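Local atomic coordinates of DUF7790 domain-containing protein (Leptospira interrogans serogroup Icterohaemorrhagiae serovar copenhageni, PDB entry 6ULO), a protein that is of unknown function but has a Rossmann-like domain, and in its full-length form is probably held in the membrane by a transmembrane helix. Residues W40-G43 with D44-V47; Q94-V97 with H98-I102; P244-E247 with S248-V251. All coordinates share one frame; numbering follows the deposited sequence.

Interaction 1 of 3, residues W40-G43 with D44-V47; sequences WDVG and DTTV
T45 and T46 use their hydroxyls to grip the carbonyls of W40 and G43, closing a short turn in the loop between helices 18-28 and 57-60. Backbone hydrogen bonds come first. T45 N donates to V42 O at 3.2 Å, and T46 N donates to G43 O at 3.0 Å. Each bond spans three residues, as in a 3-10 helix. One residue earlier the chain bends in an inverse gamma turn centred on D41, closed by a weak bond from V42 N to W40 O.

Side-chain hydrogen bonds add to this. T45 OG1 donates to W40 O at 2.7 Å, reaching five residues back. The hydroxyl lies anti to the carbonyl carbon of T45 (chi1 -47°), which turns it toward the start of the turn. T46 OG1 lies between its own N and carbonyl carbon (chi1 66°) and donates to G43 O at 2.7 Å. The hydroxyl comes in the carbonyl plane and the amide from above it, which lets both share G43 O. G43 O is therefore held by two donors from one residue, and the buried T46 hydroxyl has its acceptor.

Van der Waals contacts are few: the V42 CG2 methyl meets oxygen atoms, D44 OD2 at 3.5 Å and T45 OG1 at 3.7 Å. The V42 and T45 side chains cross at about a right angle. W40 approaches through CB, and T45 OG1 lies at the edge of its ring.

Outside the turn, T46 packs on I95 and A99 of helix 94-109 and on A149 of helix 139-166. D41 OD1 accepts a hydrogen bond from I95 N. The pattern is that of a short 3-10 turn with threonine hydroxyls bonded back to main-chain carbonyls.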
ATOM      1  N   TRP A  40      -8.177  -9.115 -13.938  1.00 18.37           N
ATOM      2  CA  TRP A  40      -7.671  -9.069 -12.573  1.00 18.50           C
ATOM      3  C   TRP A  40      -8.754  -8.817 -11.547  1.00 15.49           C
ATOM      4  O   TRP A  40      -8.457  -8.794 -10.358  1.00 14.61           O
ATOM      5  CB  TRP A  40      -6.575  -8.011 -12.452  1.00 21.14           C
ATOM      6  CG  TRP A  40      -5.448  -8.297 -13.355  1.00 25.08           C
ATOM      7  CD1 TRP A  40      -5.095  -7.590 -14.475  1.00 26.73           C
ATOM      8  CD2 TRP A  40      -4.525  -9.383 -13.258  1.00 28.76           C
ATOM      9  NE1 TRP A  40      -4.006  -8.169 -15.067  1.00 28.34           N
ATOM     10  CE2 TRP A  40      -3.638  -9.273 -14.348  1.00 29.53           C
ATOM     11  CE3 TRP A  40      -4.366 -10.445 -12.365  1.00 30.05           C
ATOM     12  CZ2 TRP A  40      -2.589 -10.176 -14.564  1.00 31.25           C
ATOM     13  CZ3 TRP A  40      -3.310 -11.349 -12.581  1.00 31.53           C
ATOM     14  CH2 TRP A  40      -2.447 -11.208 -13.676  1.00 32.21           C
ATOM     15  N   ASP A  41      -9.992  -8.591 -11.975  1.00 15.10           N
ATOM     16  CA  ASP A  41     -11.114  -8.382 -11.060  1.00 15.39           C
ATOM     17  C   ASP A  41     -11.617  -9.721 -10.518  1.00 17.26           C
ATOM     18  O   ASP A  41     -12.742 -10.154 -10.758  1.00 18.33           O
ATOM     19  CB  ASP A  41     -12.212  -7.581 -11.747  1.00 15.84           C
ATOM     20  CG  ASP A  41     -11.863  -6.123 -11.842  1.00 16.55           C
ATOM     21  OD1 ASP A  41     -11.739  -5.495 -10.795  1.00 18.71           O
ATOM     22  OD2 ASP A  41     -11.698  -5.585 -12.940  1.00 17.98           O
ATOM     23  N   VAL A  42     -10.735 -10.362  -9.749  1.00 16.06           N
ATOM     24  CA  VAL A  42     -10.994 -11.637  -9.080  1.00 16.38           C
ATOM     25  C   VAL A  42     -10.444 -11.526  -7.666  1.00 14.80           C
ATOM     26  O   VAL A  42      -9.615 -10.663  -7.367  1.00 14.24           O
ATOM     27  CB  VAL A  42     -10.354 -12.849  -9.809  1.00 17.35           C
ATOM     28  CG1 VAL A  42     -10.992 -13.069 -11.177  1.00 18.93           C
ATOM     29  CG2 VAL A  42      -8.820 -12.655  -9.937  1.00 16.85           C
ATOM     30  N   GLY A  43     -10.936 -12.395  -6.779  1.00 15.39           N
ATOM     31  CA  GLY A  43     -10.579 -12.278  -5.372  1.00 15.19           C
ATOM     32  C   GLY A  43      -9.093 -12.432  -5.102  1.00 14.45           C
ATOM     33  O   GLY A  43      -8.570 -11.845  -4.148  1.00 14.44           O
ATOM     34  N   ASP A  44      -8.393 -13.201  -5.946  1.00 15.48           N
ATOM     35  CA  ASP A  44      -6.961 -13.439  -5.760  1.00 16.60           C
ATOM     36  C   ASP A  44      -6.182 -12.128  -5.676  1.00 16.06           C
ATOM     37  O   ASP A  44      -5.142 -12.046  -5.022  1.00 17.30           O
ATOM     38  CB  ASP A  44      -6.412 -14.252  -6.954  1.00 19.17           C
ATOM     39  CG  ASP A  44      -7.302 -15.437  -7.370  1.00 21.70           C
ATOM     40  OD1 ASP A  44      -6.758 -16.567  -7.385  1.00 24.77           O
ATOM     41  OD2 ASP A  44      -8.514 -15.268  -7.689  1.00 21.68           O
ATOM     42  N   THR A  45      -6.658 -11.098  -6.359  1.00 14.08           N
ATOM     43  CA  THR A  45      -5.923  -9.849  -6.481  1.00 13.67           C
ATOM     44  C   THR A  45      -5.989  -8.997  -5.230  1.00 13.74           C
ATOM     45  O   THR A  45      -5.205  -8.047  -5.102  1.00 14.74           O
ATOM     46  CB  THR A  45      -6.495  -9.077  -7.668  1.00 14.14           C
ATOM     47  OG1 THR A  45      -6.610  -9.981  -8.774  1.00 15.36           O
ATOM     48  CG2 THR A  45      -5.625  -7.887  -8.056  1.00 15.03           C
ATOM     49  N   THR A  46      -6.867  -9.331  -4.283  1.00 12.32           N
ATOM     50  CA  THR A  46      -7.153  -8.475  -3.137  1.00 12.83           C
ATOM     51  C   THR A  46      -6.269  -8.770  -1.933  1.00 12.09           C
ATOM     52  O   THR A  46      -6.474  -8.176  -0.869  1.00 12.66           O
ATOM     53  CB  THR A  46      -8.623  -8.600  -2.702  1.00 12.30           C
ATOM     54  OG1 THR A  46      -8.878  -9.931  -2.207  1.00 12.80           O
ATOM     55  CG2 THR A  46      -9.561  -8.287  -3.855  1.00 13.78           C
ATOM     56  N   VAL A  47      -5.286  -9.664  -2.067  1.00 12.14           N
ATOM     57  CA  VAL A  47      -4.372  -9.965  -0.978  1.00 12.15           C
ATOM     58  C   VAL A  47      -2.943  -9.926  -1.469  1.00 13.14           C
ATOM     59  O   VAL A  47      -2.658 -10.214  -2.637  1.00 14.87           O
ATOM     60  CB  VAL A  47      -4.634 -11.325  -0.298  1.00 12.74           C
ATOM     61  CG1 VAL A  47      -5.954 -11.312   0.426  1.00 11.99           C
ATOM     62  CG2 VAL A  47      -4.532 -12.466  -1.304  1.00 14.30           C
TER

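Interaction 2 of 3, residues Q94-V97 with H98-I102; sequences QIVV and HANTI
Q94 to H98, I95 to A99, V96 to N100 and V97 to T101 are joined by the i to i+4 backbone hydrogen bonds of an alpha helix, all between 2.8 and 3.0 Å from the amide N to the carbonyl O. This is the first part of helix 94-109. It follows strand 86-91 of the mixed sheet, in a domain whose family belongs to the Rossmann-like clan.

The side chains of V96 and N100 run alongside each other, one helical turn apart. V96 CG1 touches N100 ND2 at 3.8 Å. The amide's hydrogen bond goes elsewhere: N100 ND2 donates to G71 O, in the loop after strand 66-69.

T101 OG1 lies 3.0 Å from V97 O, the carbonyl that already takes the T101 amide. The hydroxyl sits beside the T101 backbone N (chi1 -62°), which brings it back along the helix. Its proton may instead go to another acceptor. V97 and T101 both rest on P193 of strand 191-195, while I95 and A99 pack against V145 of helix 139-166.

The closest contact between two side chains is that of Q94 with H98. Q94 is modelled in two conformers, so this contact is doubtful as a permanent feature. In the conformer described, Q94 CG is anti to the backbone N (chi1 -167°) and the chain bends at chi2, which folds the amide over the imidazole. The amide and ring planes are 39° apart. H98 also meets Y142 edge-to-face. Q94 OE1 sits over the centre of the H98 ring, 2.9 Å above its plane, and does not form a hydrogen bond with H98 NE2.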
ATOM      1  N   GLN A  94     -10.394  -2.458 -10.255  1.00 13.45           N
ATOM      2  CA  GLN A  94     -11.553  -2.005  -9.494  0.59 13.98           C
ATOM      3  C   GLN A  94     -11.786  -2.857  -8.250  1.00 13.16           C
ATOM      4  O   GLN A  94     -12.165  -2.318  -7.194  1.00 12.73           O
ATOM      5  CB  GLN A  94     -12.792  -1.969 -10.381  0.59 16.08           C
ATOM      6  CG  GLN A  94     -13.940  -1.223  -9.759  0.59 16.05           C
ATOM      7  CD  GLN A  94     -13.559   0.173  -9.262  0.59 17.48           C
ATOM      8  OE1 GLN A  94     -13.489   0.428  -8.066  0.59 18.89           O
ATOM      9  NE2 GLN A  94     -13.294   1.079 -10.196  0.59 18.80           N
ATOM     10  N   ILE A  95     -11.534  -4.170  -8.329  1.00 11.98           N
ATOM     11  CA  ILE A  95     -11.806  -5.002  -7.165  1.00 11.66           C
ATOM     12  C   ILE A  95     -10.933  -4.599  -5.994  1.00 10.40           C
ATOM     13  O   ILE A  95     -11.366  -4.689  -4.841  1.00 11.78           O
ATOM     14  CB  ILE A  95     -11.716  -6.512  -7.480  1.00 12.32           C
ATOM     15  CG1 ILE A  95     -12.476  -7.313  -6.391  1.00 12.67           C
ATOM     16  CG2 ILE A  95     -10.247  -7.011  -7.556  1.00 13.29           C
ATOM     17  CD1 ILE A  95     -12.509  -8.832  -6.650  1.00 14.88           C
ATOM     18  N   VAL A  96      -9.692  -4.173  -6.261  1.00 10.77           N
ATOM     19  CA  VAL A  96      -8.802  -3.768  -5.178  1.00 10.71           C
ATOM     20  C   VAL A  96      -9.298  -2.481  -4.529  1.00 10.70           C
ATOM     21  O   VAL A  96      -9.371  -2.373  -3.304  1.00 11.37           O
ATOM     22  CB  VAL A  96      -7.367  -3.619  -5.718  1.00 10.64           C
ATOM     23  CG1 VAL A  96      -6.471  -2.993  -4.673  1.00 11.97           C
ATOM     24  CG2 VAL A  96      -6.799  -4.950  -6.178  1.00 12.33           C
ATOM     25  N   VAL A  97      -9.701  -1.503  -5.351  1.00 10.71           N
ATOM     26  CA  VAL A  97     -10.204  -0.234  -4.835  1.00 10.65           C
ATOM     27  C   VAL A  97     -11.442  -0.471  -3.988  1.00 10.79           C
ATOM     28  O   VAL A  97     -11.554   0.039  -2.865  1.00 11.27           O
ATOM     29  CB  VAL A  97     -10.452   0.773  -5.985  1.00 11.26           C
ATOM     30  CG1 VAL A  97     -10.998   2.092  -5.424  1.00 12.41           C
ATOM     31  CG2 VAL A  97      -9.160   1.022  -6.793  1.00 12.30           C
ATOM     32  N   HIS A  98     -12.344  -1.324  -4.471  1.00 11.39           N
ATOM     33  CA  HIS A  98     -13.581  -1.571  -3.736  1.00 11.10           C
ATOM     34  C   HIS A  98     -13.351  -2.406  -2.488  1.00 10.77           C
ATOM     35  O   HIS A  98     -13.973  -2.142  -1.459  1.00 11.58           O
ATOM     36  CB  HIS A  98     -14.577  -2.245  -4.661  1.00 12.72           C
ATOM     37  CG  HIS A  98     -15.217  -1.278  -5.594  1.00 14.56           C
ATOM     38  ND1 HIS A  98     -15.891  -1.664  -6.729  1.00 16.18           N
ATOM     39  CD2 HIS A  98     -15.334   0.070  -5.519  1.00 16.48           C
ATOM     40  CE1 HIS A  98     -16.391  -0.591  -7.321  1.00 17.78           C
ATOM     41  NE2 HIS A  98     -16.070   0.473  -6.604  1.00 18.67           N
ATOM     42  N   ALA A  99     -12.464  -3.420  -2.544  1.00 10.63           N
ATOM     43  CA  ALA A  99     -12.191  -4.198  -1.342  1.00 10.78           C
ATOM     44  C   ALA A  99     -11.552  -3.311  -0.283  1.00 10.61           C
ATOM     45  O   ALA A  99     -11.847  -3.449   0.905  1.00 11.43           O
ATOM     46  CB  ALA A  99     -11.332  -5.426  -1.667  1.00 11.73           C
ATOM     47  N   ASN A 100     -10.681  -2.386  -0.685  1.00 10.58           N
ATOM     48  CA  ASN A 100     -10.126  -1.469   0.297  1.00 10.57           C
ATOM     49  C   ASN A 100     -11.217  -0.591   0.914  1.00 10.21           C
ATOM     50  O   ASN A 100     -11.146  -0.244   2.098  1.00 10.39           O
ATOM     51  CB  ASN A 100      -9.040  -0.609  -0.346  1.00 10.71           C
ATOM     52  CG  ASN A 100      -7.736  -1.357  -0.546  1.00 10.57           C
ATOM     53  OD1 ASN A 100      -7.413  -2.289   0.221  1.00 11.65           O
ATOM     54  ND2 ASN A 100      -6.959  -0.947  -1.536  1.00 11.19           N
ATOM     55  N   THR A 101     -12.197  -0.162   0.096  1.00 11.35           N
ATOM     56  CA  THR A 101     -13.318   0.627   0.602  1.00 11.17           C
ATOM     57  C   THR A 101     -14.088  -0.154   1.660  1.00 10.87           C
ATOM     58  O   THR A 101     -14.469   0.398   2.697  1.00 11.67           O
ATOM     59  CB  THR A 101     -14.225   1.016  -0.565  1.00 11.93           C
ATOM     60  OG1 THR A 101     -13.494   1.823  -1.494  1.00 14.62           O
ATOM     61  CG2 THR A 101     -15.486   1.786  -0.085  1.00 13.08           C
ATOM     62  N   ILE A 102     -14.302  -1.446   1.420  1.00 10.55           N
ATOM     63  CA  ILE A 102     -14.936  -2.301   2.421  1.00 10.27           C
ATOM     64  C   ILE A 102     -14.086  -2.383   3.680  1.00  9.96           C
ATOM     65  O   ILE A 102     -14.596  -2.247   4.793  1.00 11.20           O
ATOM     66  CB  ILE A 102     -15.219  -3.695   1.834  1.00 10.38           C
ATOM     67  CG1 ILE A 102     -16.210  -3.585   0.673  1.00 11.40           C
ATOM     68  CG2 ILE A 102     -15.720  -4.635   2.937  1.00 11.42           C
ATOM     69  CD1 ILE A 102     -16.307  -4.864  -0.155  1.00 12.59           C
TER

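Interaction 3 of 3, residues P244-E247 with S248-V251; sequences PVSE and SSLV
S246 and S249 close a tight turn: S249 N donates to S246 O at 3.2 Å. In one of two conformers S249 OG appears to take the S246 N-H and to bond V218 O. Both bonds are doubtful, because the same OG lies implausibly close to S246 OG. The positions of the two hydroxyls are therefore uncertain.

Water is the next layer. One water lies 3.0 Å from both S246 O and S249 O, although it may have too few protons for all the acceptors around it. A second water lies 3.0 Å from S248 OG; its link to S246 OG is doubtfully short.

E247 sits at the corner. Its chain bends at chi2 (-81°), bringing OE1 to 3.3 Å from S248 N, at an angle too poor for a bond. E247 OE2 makes a salt bridge with K282 of strand 277-282.

Packing is light. V245 and S249 both touch I283 of helix 283-291. This is a type I beta turn, placed where the chain turns a corner into strand 249-255 of the mixed sheet.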
ATOM      1  N   PRO A 244       6.329  15.565  -3.959  1.00 13.47           N
ATOM      2  CA  PRO A 244       7.096  16.210  -2.883  1.00 14.22           C
ATOM      3  C   PRO A 244       7.498  15.141  -1.873  1.00 14.71           C
ATOM      4  O   PRO A 244       6.679  14.297  -1.502  1.00 15.62           O
ATOM      5  CB  PRO A 244       6.087  17.199  -2.294  1.00 14.16           C
ATOM      6  CG  PRO A 244       4.764  16.542  -2.518  1.00 14.36           C
ATOM      7  CD  PRO A 244       4.874  15.778  -3.820  1.00 14.53           C
ATOM      8  N   VAL A 245       8.771  15.148  -1.471  1.00 15.17           N
ATOM      9  CA  VAL A 245       9.308  14.085  -0.629  1.00 16.78           C
ATOM     10  C   VAL A 245      10.154  14.673   0.487  1.00 19.42           C
ATOM     11  O   VAL A 245      10.628  15.804   0.408  1.00 21.06           O
ATOM     12  CB  VAL A 245      10.126  13.057  -1.444  1.00 17.08           C
ATOM     13  CG1 VAL A 245       9.264  12.453  -2.525  1.00 17.43           C
ATOM     14  CG2 VAL A 245      11.352  13.718  -2.065  1.00 18.16           C
ATOM     15  N   SER A 246      10.280  13.899   1.565  1.00 22.24           N
ATOM     16  CA  SER A 246      11.189  14.186   2.663  1.00 24.63           C
ATOM     17  C   SER A 246      12.552  13.561   2.369  1.00 23.83           C
ATOM     18  O   SER A 246      12.676  12.660   1.537  1.00 20.83           O
ATOM     19  CB  SER A 246      10.625  13.620   3.981  1.00 26.66           C
ATOM     20  OG  SER A 246      10.479  12.194   3.978  1.00 28.00           O
ATOM     21  N   GLU A 247      13.583  14.049   3.072  1.00 25.48           N
ATOM     22  CA  GLU A 247      14.919  13.474   2.935  1.00 25.85           C
ATOM     23  C   GLU A 247      14.913  11.976   3.222  1.00 21.97           C
ATOM     24  O   GLU A 247      15.652  11.203   2.592  1.00 22.22           O
ATOM     25  CB  GLU A 247      15.893  14.187   3.885  1.00 30.86           C
ATOM     26  CG  GLU A 247      17.350  13.779   3.721  1.00 35.66           C
ATOM     27  CD  GLU A 247      17.734  12.475   4.432  1.00 39.36           C
ATOM     28  OE1 GLU A 247      17.063  12.087   5.422  1.00 40.22           O
ATOM     29  OE2 GLU A 247      18.724  11.834   3.993  1.00 40.99           O
ATOM     30  N   SER A 248      14.094  11.541   4.170  1.00 18.23           N
ATOM     31  CA  SER A 248      14.095  10.150   4.611  1.00 17.15           C
ATOM     32  C   SER A 248      13.080   9.291   3.868  1.00 15.49           C
ATOM     33  O   SER A 248      13.052   8.084   4.067  1.00 16.80           O
ATOM     34  CB  SER A 248      13.792  10.085   6.104  1.00 20.03           C
ATOM     35  OG  SER A 248      12.501  10.614   6.345  1.00 21.60           O
ATOM     36  N   SER A 249      12.295   9.874   2.973  1.00 14.39           N
ATOM     37  CA  SER A 249      11.203   9.167   2.303  0.55 13.78           C
ATOM     38  C   SER A 249      11.731   7.961   1.536  1.00 13.69           C
ATOM     39  O   SER A 249      12.783   8.048   0.890  1.00 13.63           O
ATOM     40  CB  SER A 249      10.529  10.112   1.299  0.55 13.02           C
ATOM     41  OG  SER A 249      10.063  11.298   1.922  0.55 12.65           O
ATOM     42  N   LEU A 250      10.978   6.843   1.561  1.00 13.00           N
ATOM     43  CA  LEU A 250      11.399   5.586   0.935  1.00 13.13           C
ATOM     44  C   LEU A 250      10.395   5.062  -0.082  1.00 12.12           C
ATOM     45  O   LEU A 250       9.171   5.165   0.110  1.00 12.64           O
ATOM     46  CB  LEU A 250      11.557   4.460   1.988  1.00 14.15           C
ATOM     47  CG  LEU A 250      12.695   4.616   2.968  1.00 15.43           C
ATOM     48  CD1 LEU A 250      12.728   3.414   3.912  1.00 16.14           C
ATOM     49  CD2 LEU A 250      14.025   4.760   2.224  1.00 16.80           C
ATOM     50  N   VAL A 251      10.935   4.488  -1.155  1.00 11.95           N
ATOM     51  CA  VAL A 251      10.265   3.482  -1.973  1.00 11.65           C
ATOM     52  C   VAL A 251      10.358   2.143  -1.268  1.00 11.02           C
ATOM     53  O   VAL A 251      11.433   1.781  -0.771  1.00 12.08           O
ATOM     54  CB  VAL A 251      10.960   3.360  -3.344  1.00 12.02           C
ATOM     55  CG1 VAL A 251      10.369   2.215  -4.161  1.00 13.22           C
ATOM     56  CG2 VAL A 251      10.945   4.677  -4.132  1.00 13.16           C
TER
HETATM   57  O   HOH W   1      13.873  10.541  -0.288  1.00 16.37           O
HETATM   58  O   HOH W   2       9.617  10.573   5.717  1.00 26.86           O

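In the fold
The three contacts come in series along the chain. Interactions 1 and 2 are neighbours, with centres about 10 Å apart. The loop 40-47 lies against the first turns of helix 94-109, held there by a side-chain hydrogen bond and by packing. Interaction 3 is on the opposite side of the chain's centre. Its centre is about 30 Å from the centre of interaction 1 and about 27 Å from that of interaction 2, and neither touches it. Helix 94-109 follows strand 86-91, and residues 244-251 lead into strand 249-255. Both strands belong to one mixed sheet, consistent with the Rossmann-like clan of the family. The contacts thus sample two distant regions around that sheet.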